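Local coordinates for cation-transporting ATPase, E1-E2 family protein (Streptococcus pneumoniae, PDB 4F2F) that probably exports copper(I) across the cell membrane as a P-type ATPase, its cupredoxin-fold metal-binding domain holding two copper(I) ions, at residues A[42-46]-A[47-51]. Sequence-based numbering, arbitrary orientation.
Sequences FHRAT and PSNCY. With CU1 (copper (I) ion), chain B; CU1 (copper (I) ion), chain C.
R44 and N49 meet across the loop that follows strand 38-44 of this cupredoxin fold, an example of one arginine bonding to several oxygens of the turn that carries a copper ligand. With CG anti to its backbone N (chi1 180°) and the chain extended on to NE, R44 runs toward the turn, and the carbonyl carbon of Y51 lies over one face of the guanidinium, offset toward its rim. R44 NE donates to T46 O at 3.0 Å, almost in line with that carbonyl, while R44 NH2 reaches N49 OD1, 23° out of the guanidinium plane, at 2.9 Å and adds a weak bond to P47 O. The guanidinium and amide planes stand 59° apart, and a water bridges NH1 to N49 OD1; NH1 also donates to I65 O. T46 works on another part of the turn. T46 OG1 accepts from S48 N at 3.1 Å, and T46 CG2 meets the Y51 ring obliquely, 3.5 Å from Y51 CD2, the two side chains crossing at about a right angle; the Y51 hydroxyl is itself hydrogen-bonded to G24 N. S48 OG accepts from C50 N, two residues on, in an ST turn. C50 SG bridges the two copper ions; M89 and M91 also bind one, and C87 the other, which C50 O ligates as well at 2.2 Å.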
ATOM      1  N   PHE A  42       5.372  -1.911   3.788  1.00 15.26           N
ATOM      2  CA  PHE A  42       6.142  -1.980   2.554  1.00 14.72           C
ATOM      3  C   PHE A  42       7.574  -2.412   2.846  1.00 15.52           C
ATOM      4  O   PHE A  42       8.210  -1.892   3.761  1.00 17.38           O
ATOM      5  CB  PHE A  42       6.174  -0.612   1.874  1.00 16.32           C
ATOM      6  CG  PHE A  42       4.898  -0.245   1.168  1.00 14.08           C
ATOM      7  CD1 PHE A  42       3.816   0.258   1.875  1.00 15.59           C
ATOM      8  CD2 PHE A  42       4.791  -0.380  -0.204  1.00 16.28           C
ATOM      9  CE1 PHE A  42       2.645   0.604   1.221  1.00 15.16           C
ATOM     10  CE2 PHE A  42       3.623  -0.034  -0.859  1.00 15.58           C
ATOM     11  CZ  PHE A  42       2.550   0.459  -0.146  1.00 16.30           C
ATOM     12  N   HIS A  43       8.082  -3.358   2.068  1.00 15.19           N
ATOM     13  CA  HIS A  43       9.493  -3.721   2.144  1.00 17.20           C
ATOM     14  C   HIS A  43      10.178  -3.365   0.836  1.00 18.12           C
ATOM     15  O   HIS A  43       9.808  -3.873  -0.222  1.00 17.46           O
ATOM     16  CB  HIS A  43       9.667  -5.213   2.433  1.00 18.84           C
ATOM     17  CG  HIS A  43      11.093  -5.670   2.402  1.00 19.94           C
ATOM     18  ND1 HIS A  43      11.519  -6.725   1.627  1.00 26.37           N
ATOM     19  CD2 HIS A  43      12.191  -5.206   3.045  1.00 25.65           C
ATOM     20  CE1 HIS A  43      12.820  -6.897   1.797  1.00 23.42           C
ATOM     21  NE2 HIS A  43      13.251  -5.987   2.651  1.00 23.48           N
ATOM     22  N   ARG A  44      11.176  -2.489   0.905  1.00 15.72           N
ATOM     23  CA  ARG A  44      11.924  -2.121  -0.291  1.00 15.03           C
ATOM     24  C   ARG A  44      13.048  -3.117  -0.556  1.00 18.22           C
ATOM     25  O   ARG A  44      14.092  -3.078   0.096  1.00 18.51           O
ATOM     26  CB  ARG A  44      12.483  -0.704  -0.175  1.00 14.66           C
ATOM     27  CG  ARG A  44      13.276  -0.274  -1.396  1.00 15.78           C
ATOM     28  CD  ARG A  44      13.759   1.158  -1.284  1.00 16.37           C
ATOM     29  NE  ARG A  44      14.789   1.434  -2.283  1.00 16.21           N
ATOM     30  CZ  ARG A  44      15.545   2.526  -2.305  1.00 16.19           C
ATOM     31  NH1 ARG A  44      15.390   3.466  -1.384  1.00 17.22           N
ATOM     32  NH2 ARG A  44      16.461   2.675  -3.251  1.00 16.64           N
ATOM     33  N   ALA A  45      12.829  -4.001  -1.524  1.00 16.83           N
ATOM     34  CA  ALA A  45      13.773  -5.072  -1.821  1.00 17.37           C
ATOM     35  C   ALA A  45      14.612  -4.786  -3.061  1.00 23.37           C
ATOM     36  O   ALA A  45      15.175  -5.703  -3.660  1.00 31.31           O
ATOM     37  CB  ALA A  45      13.034  -6.389  -1.983  1.00 23.12           C
ATOM     38  N   THR A  46      14.695  -3.518  -3.446  1.00 17.96           N
ATOM     39  CA  THR A  46      15.473  -3.132  -4.615  1.00 19.29           C
ATOM     40  C   THR A  46      16.307  -1.890  -4.329  1.00 19.90           C
ATOM     41  O   THR A  46      15.852  -0.981  -3.637  1.00 17.90           O
ATOM     42  CB  THR A  46      14.567  -2.872  -5.833  1.00 21.27           C
ATOM     43  OG1 THR A  46      15.336  -2.272  -6.882  1.00 22.43           O
ATOM     44  CG2 THR A  46      13.422  -1.946  -5.457  1.00 21.71           C
ATOM     45  N   PRO A  47      17.541  -1.853  -4.853  1.00 16.49           N
ATOM     46  CA  PRO A  47      18.391  -0.670  -4.688  1.00 19.61           C
ATOM     47  C   PRO A  47      18.016   0.470  -5.635  1.00 15.94           C
ATOM     48  O   PRO A  47      18.622   1.535  -5.562  1.00 18.18           O
ATOM     49  CB  PRO A  47      19.790  -1.198  -5.022  1.00 21.25           C
ATOM     50  CG  PRO A  47      19.545  -2.337  -5.939  1.00 20.16           C
ATOM     51  CD  PRO A  47      18.263  -2.971  -5.485  1.00 18.05           C
ATOM     52  N   SER A  48      17.034   0.257  -6.507  1.00 16.31           N
ATOM     53  CA  SER A  48      16.589   1.321  -7.408  1.00 13.74           C
ATOM     54  C   SER A  48      15.893   2.444  -6.654  1.00 18.20           C
ATOM     55  O   SER A  48      14.951   2.201  -5.897  1.00 17.11           O
ATOM     56  CB  SER A  48      15.634   0.785  -8.473  1.00 16.82           C
ATOM     57  OG  SER A  48      15.080   1.854  -9.224  1.00 18.82           O
ATOM     58  N   ASN A  49      16.334   3.677  -6.874  1.00 15.29           N
ATOM     59  CA  ASN A  49      15.695   4.813  -6.220  1.00 15.91           C
ATOM     60  C   ASN A  49      14.314   5.160  -6.775  1.00 16.07           C
ATOM     61  O   ASN A  49      13.654   6.071  -6.275  1.00 15.98           O
ATOM     62  CB  ASN A  49      16.602   6.046  -6.220  1.00 16.12           C
ATOM     63  CG  ASN A  49      17.436   6.151  -4.959  1.00 14.49           C
ATOM     64  OD1 ASN A  49      17.247   5.388  -4.010  1.00 16.56           O
ATOM     65  ND2 ASN A  49      18.362   7.101  -4.941  1.00 18.15           N
ATOM     66  N   CYS A  50      13.868   4.431  -7.792  1.00 15.61           N
ATOM     67  CA  CYS A  50      12.499   4.597  -8.268  1.00 16.07           C
ATOM     68  C   CYS A  50      11.532   4.277  -7.130  1.00 13.97           C
ATOM     69  O   CYS A  50      10.399   4.757  -7.109  1.00 15.19           O
ATOM     70  CB  CYS A  50      12.232   3.692  -9.475  1.00 16.30           C
ATOM     71  SG  CYS A  50      10.692   4.032 -10.360  1.00 15.91           S
ATOM     72  N   TYR A  51      12.007   3.487  -6.167  1.00 15.52           N
ATOM     73  CA  TYR A  51      11.184   3.026  -5.051  1.00 14.29           C
ATOM     74  C   TYR A  51      11.563   3.665  -3.713  1.00 15.59           C
ATOM     75  O   TYR A  51      11.230   3.127  -2.657  1.00 15.38           O
ATOM     76  CB  TYR A  51      11.282   1.502  -4.920  1.00 16.22           C
ATOM     77  CG  TYR A  51      10.864   0.740  -6.157  1.00 16.79           C
ATOM     78  CD1 TYR A  51       9.582   0.226  -6.278  1.00 17.73           C
ATOM     79  CD2 TYR A  51      11.755   0.528  -7.202  1.00 19.05           C
ATOM     80  CE1 TYR A  51       9.198  -0.476  -7.404  1.00 20.29           C
ATOM     81  CE2 TYR A  51      11.380  -0.172  -8.330  1.00 18.25           C
ATOM     82  CZ  TYR A  51      10.100  -0.671  -8.428  1.00 19.19           C
ATOM     83  OH  TYR A  51       9.723  -1.368  -9.555  1.00 23.93           O
TER
HETATM   84 CU   CU1 B 101       9.201   4.686  -8.940  1.00 17.67          CU
HETATM   85 CU   CU1 C 102      11.027   6.050 -11.239  1.00 21.26          CU
HETATM   86  O   HOH W   1      17.364   5.545  -1.274  1.00 19.44           O